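Local coordinates for putative membrane protein (Yersinia pestis CO92, PDB 5TF3) that is of unknown function, belongs to the DUF1198 family and folds, in the part crystallised, as a compact all-helical domain, at residues 7-12 with 41-46; 33-38 with 101-106; 57-62 with 87-92; 75-80 with 122-127. All coordinates share one frame; numbering follows the deposited sequence. Where two conformers were deposited one is given.

Interaction 1: residues 7-12 with 41-46; sequences RKAIDT and RSTSNG
Helix-helix packing in an all-alpha fold brings Lys8 and Ala9 of helix 2-17 against Thr43 and Ser44 near the C-terminal end of helix 33-45. The axes of segments 7-12 and 41-45 approach to 8.2 Å and cross at 68°, a close passage consistent with the small residues at the crossing. The backbones come closest at Ala9 and Ser44, their CA atoms 4.9 Å apart.

Ala9 supplies a single methyl, whose CB meets CB of Thr43 at 4.0 Å and touches the Thr43 methyl CG2 as well. Thr43 OG1 lies beside the backbone N, anti to the carbonyl carbon (chi1 -57°), and hydrogen-bonds to Phe39 O of its own helix; CG2 is thereby anti to N. The Ser44 hydroxyl is likewise spent within its helix, on Ile40 O, so this threonine and serine show the crossing helix mainly carbon. The side chain of Thr43 also rests on Ile13, one turn further along helix 2-17.

Lys8 closes the exposed margin. Fully extended, it runs beside Ser44, with its CD 3.9 Å from Ser44 CB, before the ammonium reaches the main chain. The helix dipole and the partly negative carbonyl oxygens near a helix C-terminus would probably favour an ammonium there. Lys8 NZ donates to Ser44 O at 3.1 Å, lying in the carbonyl plane with a C=O...N angle of 158°.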
# COMPACT_ATOMS: atom_id res chain seq x y z
N ARG A 7 -7.32 -15.88 1.14
CA ARG A 7 -7.13 -16.02 -0.30
C ARG A 7 -7.93 -14.96 -1.06
O ARG A 7 -7.47 -14.47 -2.10
CB ARG A 7 -7.53 -17.42 -0.77
CG ARG A 7 -6.61 -18.57 -0.33
CD ARG A 7 -5.12 -18.35 -0.63
NE ARG A 7 -4.86 -17.65 -1.89
CZ ARG A 7 -3.66 -17.24 -2.27
NH1 ARG A 7 -3.52 -16.60 -3.43
NH2 ARG A 7 -2.61 -17.47 -1.50
N LYS A 8 -9.12 -14.60 -0.58
CA LYS A 8 -9.90 -13.58 -1.26
C LYS A 8 -9.20 -12.24 -1.22
O LYS A 8 -9.13 -11.53 -2.23
CB LYS A 8 -11.30 -13.46 -0.66
CG LYS A 8 -12.15 -12.39 -1.33
CD LYS A 8 -13.57 -12.34 -0.76
CE LYS A 8 -14.44 -11.34 -1.52
NZ LYS A 8 -15.84 -11.33 -1.01
N ALA A 9 -8.67 -11.86 -0.05
CA ALA A 9 -7.95 -10.59 0.06
C ALA A 9 -6.74 -10.56 -0.86
O ALA A 9 -6.49 -9.56 -1.54
CB ALA A 9 -7.54 -10.36 1.52
N ILE A 10 -5.96 -11.64 -0.87
CA ILE A 10 -4.79 -11.69 -1.74
C ILE A 10 -5.21 -11.60 -3.20
O ILE A 10 -4.68 -10.78 -3.96
CB ILE A 10 -3.97 -12.97 -1.46
CG1 ILE A 10 -3.35 -12.89 -0.07
CG2 ILE A 10 -2.89 -13.16 -2.52
CD1 ILE A 10 -2.86 -14.23 0.43
N ASP A 11 -6.22 -12.38 -3.59
CA ASP A 11 -6.65 -12.37 -4.99
C ASP A 11 -7.19 -11.00 -5.40
O ASP A 11 -6.86 -10.48 -6.47
CB ASP A 11 -7.68 -13.46 -5.23
CG ASP A 11 -7.08 -14.86 -5.11
OD1 ASP A 11 -5.84 -15.01 -5.33
OD2 ASP A 11 -7.82 -15.81 -4.80
N THR A 12 -8.03 -10.40 -4.55
CA THR A 12 -8.66 -9.13 -4.90
C THR A 12 -7.62 -8.02 -5.09
O THR A 12 -7.67 -7.27 -6.07
CB THR A 12 -9.68 -8.74 -3.83
OG1 THR A 12 -10.63 -9.80 -3.67
CG2 THR A 12 -10.43 -7.49 -4.25
N ARG A 41 -9.81 -9.23 7.02
CA ARG A 41 -11.25 -9.12 7.17
C ARG A 41 -11.78 -7.85 6.52
O ARG A 41 -12.85 -7.87 5.90
CB ARG A 41 -11.65 -9.16 8.65
CG ARG A 41 -13.17 -9.10 8.82
CD ARG A 41 -13.61 -9.33 10.25
NE ARG A 41 -12.91 -8.42 11.13
CZ ARG A 41 -12.10 -8.80 12.12
NH1 ARG A 41 -11.91 -10.09 12.37
NH2 ARG A 41 -11.49 -7.88 12.85
N SER A 42 -11.05 -6.74 6.64
CA SER A 42 -11.55 -5.51 6.03
C SER A 42 -11.43 -5.55 4.51
O SER A 42 -12.26 -4.97 3.81
CB SER A 42 -10.83 -4.29 6.62
OG SER A 42 -9.70 -3.92 5.85
N THR A 43 -10.44 -6.27 3.98
CA THR A 43 -10.26 -6.30 2.54
C THR A 43 -11.18 -7.31 1.86
O THR A 43 -11.59 -7.09 0.71
CB THR A 43 -8.80 -6.61 2.20
OG1 THR A 43 -7.95 -5.64 2.83
CG2 THR A 43 -8.58 -6.55 0.71
N SER A 44 -11.51 -8.41 2.52
CA SER A 44 -12.38 -9.39 1.88
C SER A 44 -13.85 -9.01 2.01
O SER A 44 -14.66 -9.43 1.18
CB SER A 44 -12.12 -10.78 2.47
OG SER A 44 -12.34 -10.79 3.87
N ASN A 45 -14.21 -8.22 3.01
CA ASN A 45 -15.59 -7.82 3.25
C ASN A 45 -15.89 -6.40 2.82
O ASN A 45 -17.03 -5.94 2.98
CB ASN A 45 -15.95 -7.98 4.73
CG ASN A 45 -16.04 -9.43 5.16
OD1 ASN A 45 -17.12 -10.01 5.22
ND2 ASN A 45 -14.89 -10.02 5.48
N GLY A 46 -14.90 -5.68 2.28
CA GLY A 46 -15.05 -4.27 2.00
C GLY A 46 -15.46 -4.00 0.56
O GLY A 46 -15.42 -4.88 -0.31

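Interaction 2: residues 33-38 with 101-106; sequences PRQTQM and FAELDL
Pro33 and Glu103 make the nearest approach in this surface contact, where the first turn of helix 33-45 meets the 3-10 turn 102-104 within the loop between helices 91-100 and 108-122. The ring carbon Pro33 CD lies 3.9 Å from the carboxylate oxygen Glu103 OE2, and the two side chains cross at about a right angle. Glu103 gets there on an extended chain, CG anti to its carbonyl carbon (chi1 -64°) and CD carried straight on, which sends the carboxylate across toward the proline.

Gln35 points its CB at the same turn and approaches it loosely, the end of its side chain lying beside the methyl of Ala102 and near the Glu103 carboxylate. No hydrogen bond joins the two segments; the direct contact is light van der Waals packing, with 137 Å² buried in all.

Further out, side-chain packing surrounds the contact. Phe101, the first residue to leave helical angles after helix 91-100, has its CB pointing away from segment 33-38 and packs on Met31 and Ile65 at the start of the turn. Gln35 also leans on Phe99, while Leu104 reaches Glu30 and Ile65. Two backbone bonds shape the turn itself: Leu104 N donates to Phe101 O at 2.9 Å, and Asp105 N to Ala102 O at 3.0 Å.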
# COMPACT_ATOMS: atom_id res chain seq x y z
N PRO A 33 -0.00 -10.96 13.80
CA PRO A 33 -1.18 -11.82 13.59
C PRO A 33 -2.51 -11.08 13.69
O PRO A 33 -3.35 -11.21 12.80
CB PRO A 33 -1.03 -12.89 14.68
CG PRO A 33 0.39 -12.80 15.13
CD PRO A 33 0.81 -11.38 14.94
N ARG A 34 -2.71 -10.28 14.75
CA ARG A 34 -3.97 -9.55 14.86
C ARG A 34 -4.12 -8.54 13.72
O ARG A 34 -5.19 -8.44 13.11
CB ARG A 34 -4.06 -8.85 16.21
CG ARG A 34 -5.36 -8.09 16.37
CD ARG A 34 -5.71 -7.80 17.81
NE ARG A 34 -4.87 -6.78 18.43
CZ ARG A 34 -4.22 -6.96 19.58
NH1 ARG A 34 -4.30 -8.12 20.23
NH2 ARG A 34 -3.49 -5.97 20.08
N GLN A 35 -3.05 -7.79 13.43
CA GLN A 35 -3.08 -6.84 12.31
C GLN A 35 -3.42 -7.53 10.99
O GLN A 35 -4.18 -7.00 10.18
CB GLN A 35 -1.73 -6.12 12.21
CG GLN A 35 -1.36 -5.25 13.42
CD GLN A 35 -0.69 -6.02 14.56
OE1 GLN A 35 -0.54 -7.25 14.50
NE2 GLN A 35 -0.27 -5.30 15.60
N THR A 36 -2.83 -8.71 10.74
CA THR A 36 -3.14 -9.44 9.51
C THR A 36 -4.62 -9.80 9.47
O THR A 36 -5.29 -9.59 8.45
CB THR A 36 -2.28 -10.71 9.41
OG1 THR A 36 -0.90 -10.37 9.57
CG2 THR A 36 -2.47 -11.38 8.04
N GLN A 37 -5.15 -10.33 10.57
CA GLN A 37 -6.55 -10.74 10.61
C GLN A 37 -7.48 -9.57 10.34
O GLN A 37 -8.45 -9.69 9.58
CB GLN A 37 -6.88 -11.38 11.97
CG GLN A 37 -6.19 -12.71 12.22
CD GLN A 37 -6.33 -13.17 13.67
OE1 GLN A 37 -7.25 -12.75 14.39
NE2 GLN A 37 -5.41 -14.02 14.12
N MSE A 38 -7.20 -8.42 10.96
CA MSE A 38 -7.97 -7.21 10.74
C MSE A 38 -7.89 -6.75 9.28
O MSE A 38 -8.89 -6.38 8.68
CB MSE A 38 -7.50 -6.10 11.69
CG MSE A 38 -7.60 -6.49 13.19
SE MSE A 38 -6.56 -5.39 14.46
CE MSE A 38 -7.57 -3.73 14.31
N PHE A 101 1.81 -2.27 10.44
CA PHE A 101 3.20 -2.67 10.58
C PHE A 101 3.80 -2.24 11.93
O PHE A 101 5.01 -2.03 12.05
CB PHE A 101 4.02 -2.12 9.41
CG PHE A 101 3.47 -2.52 8.06
CD1 PHE A 101 3.54 -3.85 7.65
CD2 PHE A 101 2.86 -1.59 7.23
CE1 PHE A 101 3.02 -4.24 6.42
CE2 PHE A 101 2.34 -1.97 6.01
CZ PHE A 101 2.43 -3.29 5.59
N ALA A 102 2.96 -2.15 12.96
CA ALA A 102 3.40 -1.64 14.26
C ALA A 102 4.57 -2.45 14.82
O ALA A 102 5.49 -1.89 15.42
CB ALA A 102 2.24 -1.64 15.24
N GLU A 103 4.56 -3.77 14.63
CA GLU A 103 5.62 -4.62 15.16
C GLU A 103 6.98 -4.33 14.53
O GLU A 103 8.01 -4.73 15.10
CB GLU A 103 5.26 -6.09 14.95
CG GLU A 103 4.03 -6.54 15.73
CD GLU A 103 3.78 -8.03 15.61
OE1 GLU A 103 4.34 -8.65 14.67
OE2 GLU A 103 3.04 -8.59 16.46
N LEU A 104 7.01 -3.67 13.37
CA LEU A 104 8.26 -3.27 12.73
C LEU A 104 8.87 -2.03 13.36
O LEU A 104 10.03 -1.71 13.04
CB LEU A 104 8.03 -3.01 11.24
CG LEU A 104 7.45 -4.18 10.47
CD1 LEU A 104 7.42 -3.88 8.97
CD2 LEU A 104 8.30 -5.39 10.75
N ASP A 105 8.13 -1.31 14.20
CA ASP A 105 8.65 -0.16 14.93
C ASP A 105 9.05 0.96 13.96
O ASP A 105 10.15 1.51 14.04
CB ASP A 105 9.82 -0.56 15.82
CG ASP A 105 9.75 0.04 17.21
OD1 ASP A 105 9.43 1.25 17.33
OD2 ASP A 105 10.01 -0.70 18.19
N LEU A 106 8.15 1.28 13.04
CA LEU A 106 8.47 2.24 11.99
C LEU A 106 8.66 3.64 12.58
O LEU A 106 8.04 4.02 13.58
CB LEU A 106 7.37 2.28 10.94
CG LEU A 106 7.09 1.00 10.16
CD1 LEU A 106 5.92 1.24 9.22
CD2 LEU A 106 8.32 0.54 9.39

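Interaction 3: residues 57-62 with 87-92; sequences LVFIYH and PILAAE
The backbones stay well apart, their nearest CA atoms, those of Ile60 and Leu89, standing 9.1 Å from each other where the non-helical residues 87-90 pass beside helix 48-65 and lead into helix 91-100. Leu89 reaches into the gap and meets Phe59 and Ile60 from the helix. It points at them with CG anti to its backbone N (chi1 -174°), and its forked end divides between these two neighbours on consecutive positions of the helix.

Branch CD1 goes to Ile60, lying 4.1 Å from Ile60 CD1 and equally near CG1, with the two side chains crossing at about a right angle. Ile60 offers this arm because CG1 is anti to its carbonyl carbon (chi1 -72°). The other branch, CD2, meets the Phe59 ring at CE1, 4.3 Å away, approaching obliquely. All three residues are buried, close to the centre of the domain. Around them, Ile60 also packs on His93, Thr94 and Ala97 of helix 91-100, and Phe59 on Trp76 and Leu80 of helix 70-82.

The main chain of the linking segment is tied down on another side: Leu89 O accepts hydrogen bonds from Arg115 and Asn119 of helix 108-122. Leu89 therefore joins opposite chemistries in one residue, a buried apolar fork toward helix 48-65 and a polar carbonyl toward helix 108-122. Across the segments themselves the contact is purely apolar, so its attraction probably comes from dispersion and the exclusion of water.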
# COMPACT_ATOMS: atom_id res chain seq x y z
N LEU A 57 -1.27 0.53 0.93
CA LEU A 57 -0.42 -0.19 1.87
C LEU A 57 0.62 -1.04 1.14
O LEU A 57 1.76 -1.15 1.60
CB LEU A 57 -1.26 -1.09 2.79
CG LEU A 57 -1.96 -0.43 3.97
CD1 LEU A 57 -2.72 -1.49 4.73
CD2 LEU A 57 -0.97 0.26 4.87
N VAL A 58 0.21 -1.68 0.05
CA VAL A 58 1.14 -2.39 -0.83
C VAL A 58 2.26 -1.45 -1.28
O VAL A 58 3.45 -1.77 -1.20
CB VAL A 58 0.39 -2.99 -2.02
CG1 VAL A 58 1.35 -3.63 -3.02
CG2 VAL A 58 -0.61 -4.04 -1.52
N PHE A 59 1.88 -0.26 -1.76
CA PHE A 59 2.88 0.73 -2.18
C PHE A 59 3.83 1.08 -1.04
O PHE A 59 5.05 1.02 -1.19
CB PHE A 59 2.16 1.98 -2.69
CG PHE A 59 3.07 3.14 -3.00
CD1 PHE A 59 3.40 4.08 -2.02
CD2 PHE A 59 3.57 3.32 -4.29
CE1 PHE A 59 4.24 5.14 -2.30
CE2 PHE A 59 4.40 4.39 -4.59
CZ PHE A 59 4.74 5.31 -3.58
N ILE A 60 3.29 1.44 0.13
CA ILE A 60 4.14 1.84 1.25
C ILE A 60 5.07 0.70 1.65
O ILE A 60 6.26 0.91 1.89
CB ILE A 60 3.28 2.29 2.44
CG1 ILE A 60 2.64 3.66 2.15
CG2 ILE A 60 4.13 2.29 3.74
CD1 ILE A 60 1.60 4.10 3.17
N TYR A 61 4.55 -0.53 1.70
CA TYR A 61 5.38 -1.67 2.09
C TYR A 61 6.55 -1.85 1.13
O TYR A 61 7.70 -1.96 1.55
CB TYR A 61 4.55 -2.95 2.16
CG TYR A 61 5.41 -4.18 2.44
CD1 TYR A 61 5.88 -4.45 3.73
CD2 TYR A 61 5.79 -5.04 1.41
CE1 TYR A 61 6.69 -5.56 3.98
CE2 TYR A 61 6.60 -6.16 1.65
CZ TYR A 61 7.04 -6.41 2.94
OH TYR A 61 7.84 -7.50 3.17
N HIS A 62 6.28 -1.87 -0.17
CA HIS A 62 7.35 -2.15 -1.12
C HIS A 62 8.28 -0.96 -1.33
O HIS A 62 9.41 -1.16 -1.79
CB HIS A 62 6.77 -2.65 -2.45
CG HIS A 62 6.21 -4.03 -2.33
ND1 HIS A 62 7.02 -5.14 -2.21
CD2 HIS A 62 4.94 -4.47 -2.21
CE1 HIS A 62 6.26 -6.22 -2.08
NE2 HIS A 62 5.00 -5.84 -2.06
N PRO A 87 -1.84 8.46 -7.78
CA PRO A 87 -0.52 8.28 -7.17
C PRO A 87 -0.26 9.23 -6.00
O PRO A 87 0.82 9.18 -5.42
CB PRO A 87 0.43 8.60 -8.34
CG PRO A 87 -0.33 9.60 -9.15
CD PRO A 87 -1.79 9.26 -9.01
N ILE A 88 -1.22 10.09 -5.65
CA ILE A 88 -1.02 10.97 -4.50
C ILE A 88 -1.13 10.16 -3.22
O ILE A 88 -2.09 9.40 -3.02
CB ILE A 88 -2.02 12.13 -4.53
CG1 ILE A 88 -1.80 13.01 -5.76
CG2 ILE A 88 -1.90 12.97 -3.26
CD1 ILE A 88 -2.77 14.17 -5.84
N LEU A 89 -0.13 10.28 -2.36
CA LEU A 89 -0.10 9.55 -1.10
C LEU A 89 -0.53 10.49 0.02
O LEU A 89 0.03 11.58 0.18
CB LEU A 89 1.30 8.99 -0.84
CG LEU A 89 1.46 8.08 0.37
CD1 LEU A 89 0.75 6.75 0.14
CD2 LEU A 89 2.92 7.87 0.75
N ALA A 90 -1.55 10.08 0.77
CA ALA A 90 -2.18 10.95 1.75
C ALA A 90 -1.89 10.46 3.16
O ALA A 90 -1.45 9.33 3.37
CB ALA A 90 -3.70 11.02 1.52
N ALA A 91 -2.15 11.35 4.13
CA ALA A 91 -1.80 11.08 5.53
C ALA A 91 -2.52 9.85 6.07
O ALA A 91 -2.00 9.17 6.96
CB ALA A 91 -2.13 12.28 6.41
N GLU A 92 -3.72 9.58 5.58
CA GLU A 92 -4.43 8.42 6.10
C GLU A 92 -3.78 7.12 5.66
O GLU A 92 -3.91 6.10 6.34
CB GLU A 92 -5.89 8.47 5.68
CG GLU A 92 -6.08 8.79 4.22
CD GLU A 92 -7.31 8.09 3.67
OE1 GLU A 92 -7.60 8.26 2.46
OE2 GLU A 92 -7.97 7.37 4.45

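Interaction 4: residues 75-80 with 122-127; sequences LWRNTL and FNPEPG
Stretched straight from CG to NE, with CG anti to the backbone N (chi1 176°), Arg77 reaches from helix 70-82 to the end of helix 108-122, while a chi1 of -68° turns the Asn123 amide to meet it. Asn123 is the first residue past that helix to abandon helical angles, so the bonds between them join helix 70-82 to the start of the C-terminal loop.

The grip is side-on. Arg77 NE donates to Asn123 OD1 at 3.0 Å and Arg77 NH2 donates to the same oxygen at an equal distance. OD1 lies at the guanidinium edge, almost in its plane, yet the amide plane is turned 47° from it; NH2 sits in the carbonyl plane, whereas NE comes from above. Both bonds are somewhat bent, as expected when two donors share one acceptor.

Phe122 adds contacts along the arginine chain. Its CB rests 3.6 Å from Arg77 CD, and its carbonyl oxygen lies over one guanidinium face, 3.2 Å from Arg77 NH2 but too poorly angled to bond. Pro124 CD flanks NH2 more loosely.

NH2 has a further partner, His131 O at the chain terminus, and the side chain packs on Pro87 and Tyr118. The largely buried guanidinium thus meets a neutral amide oxygen, a neutral peptide oxygen and, in His131 O, an oxygen of the chain-terminal carboxylate, whose charge would probably help to stabilise the positive charge; the arginine probably helps to hold the C-terminal loop against helix 70-82.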
# COMPACT_ATOMS: atom_id res chain seq x y z
N LEU A 75 8.70 2.62 -10.06
CA LEU A 75 8.08 1.35 -10.42
C LEU A 75 6.70 1.20 -9.78
O LEU A 75 5.71 0.91 -10.46
CB LEU A 75 9.01 0.22 -9.98
CG LEU A 75 8.73 -1.22 -10.38
CD1 LEU A 75 10.05 -1.99 -10.32
CD2 LEU A 75 7.68 -1.85 -9.46
N TRP A 76 6.62 1.36 -8.45
CA TRP A 76 5.36 1.15 -7.74
C TRP A 76 4.36 2.27 -8.00
O TRP A 76 3.15 2.02 -8.05
CB TRP A 76 5.62 0.96 -6.24
CG TRP A 76 6.17 -0.42 -6.03
CD1 TRP A 76 7.49 -0.79 -5.94
CD2 TRP A 76 5.40 -1.63 -5.99
NE1 TRP A 76 7.58 -2.17 -5.79
CE2 TRP A 76 6.31 -2.70 -5.83
CE3 TRP A 76 4.03 -1.90 -6.06
CZ2 TRP A 76 5.89 -4.02 -5.73
CZ3 TRP A 76 3.61 -3.24 -5.96
CH2 TRP A 76 4.54 -4.26 -5.80
N ARG A 77 4.84 3.50 -8.20
CA ARG A 77 3.94 4.59 -8.55
C ARG A 77 3.24 4.31 -9.89
O ARG A 77 2.04 4.58 -10.05
CB ARG A 77 4.72 5.91 -8.61
CG ARG A 77 3.89 7.10 -9.06
CD ARG A 77 4.69 8.43 -9.11
NE ARG A 77 3.82 9.55 -9.47
CZ ARG A 77 3.61 9.97 -10.71
NH1 ARG A 77 4.23 9.39 -11.73
NH2 ARG A 77 2.78 10.98 -10.93
N ASN A 78 3.98 3.79 -10.86
CA ASN A 78 3.38 3.47 -12.15
C ASN A 78 2.38 2.33 -12.02
O ASN A 78 1.42 2.27 -12.80
CB ASN A 78 4.46 3.13 -13.18
CG ASN A 78 5.26 4.35 -13.61
OD1 ASN A 78 4.80 5.49 -13.47
ND2 ASN A 78 6.45 4.12 -14.17
N THR A 79 2.60 1.43 -11.06
CA THR A 79 1.62 0.36 -10.81
C THR A 79 0.30 0.94 -10.32
O THR A 79 -0.77 0.53 -10.78
CB THR A 79 2.22 -0.67 -9.83
OG1 THR A 79 3.47 -1.14 -10.36
CG2 THR A 79 1.32 -1.89 -9.65
N LEU A 80 0.34 1.92 -9.40
CA LEU A 80 -0.89 2.61 -9.02
C LEU A 80 -1.54 3.26 -10.22
O LEU A 80 -2.75 3.11 -10.44
CB LEU A 80 -0.61 3.67 -7.95
CG LEU A 80 -0.17 3.23 -6.57
CD1 LEU A 80 0.01 4.48 -5.69
CD2 LEU A 80 -1.22 2.30 -6.01
N PHE A 122 7.58 13.38 -7.21
CA PHE A 122 6.97 12.60 -8.27
C PHE A 122 5.63 13.11 -8.77
O PHE A 122 5.22 12.73 -9.86
CB PHE A 122 6.75 11.15 -7.83
CG PHE A 122 8.01 10.34 -7.76
CD1 PHE A 122 8.47 9.67 -8.88
CD2 PHE A 122 8.71 10.23 -6.56
CE1 PHE A 122 9.62 8.91 -8.82
CE2 PHE A 122 9.87 9.49 -6.49
CZ PHE A 122 10.31 8.81 -7.62
N ASN A 123 4.90 13.90 -7.99
CA ASN A 123 3.57 14.23 -8.50
C ASN A 123 3.56 15.68 -8.94
O ASN A 123 3.59 16.58 -8.09
CB ASN A 123 2.50 13.96 -7.44
CG ASN A 123 2.35 12.47 -7.15
OD1 ASN A 123 2.25 11.66 -8.07
ND2 ASN A 123 2.36 12.10 -5.89
N PRO A 124 3.55 15.96 -10.25
CA PRO A 124 3.85 17.31 -10.73
C PRO A 124 2.82 18.32 -10.26
O PRO A 124 1.63 18.02 -10.15
CB PRO A 124 3.84 17.15 -12.26
CG PRO A 124 3.09 15.88 -12.53
CD PRO A 124 3.32 15.00 -11.34
N GLU A 125 3.30 19.53 -9.97
CA GLU A 125 2.56 20.55 -9.23
C GLU A 125 1.28 21.05 -9.90
O GLU A 125 0.31 21.32 -9.18
CB GLU A 125 3.48 21.73 -8.89
CG GLU A 125 4.54 22.06 -9.95
CD GLU A 125 5.95 22.03 -9.39
OE1 GLU A 125 6.67 21.04 -9.64
OE2 GLU A 125 6.34 23.00 -8.70
N PRO A 126 1.21 21.20 -11.26
CA PRO A 126 -0.10 21.55 -11.85
C PRO A 126 -1.03 20.34 -11.82
O PRO A 126 -0.92 19.45 -12.68
CB PRO A 126 0.24 21.97 -13.29
CG PRO A 126 1.74 22.11 -13.34
CD PRO A 126 2.26 21.18 -12.30
N GLY A 127 -1.93 20.30 -10.84
CA GLY A 127 -2.79 19.16 -10.58
C GLY A 127 -3.52 18.53 -11.75
O GLY A 127 -3.82 17.33 -11.71

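Overall arrangement
The four contacts spread across one small helical domain. The centre of interaction 3 lies about 5 Å from the chain's centre, those of the others about 14 Å. Interactions 1 and 2 share helix 33-45, their centres about 17 Å apart. Interaction 4 lies opposite both across the chain's centre, its centre about 26 and 27 Å from theirs. Along the chain, interactions 1 and 2 cross, interaction 1 closes before 3 and 4 open, interaction 3 is nested within the loop closed by interaction 2, and interaction 4 crosses both. Interaction 3 touches interaction 2 through Phe101 on Tyr61 and interaction 4 through stacked His62 and Trp76, so helix 48-65 connects interactions 2 and 4.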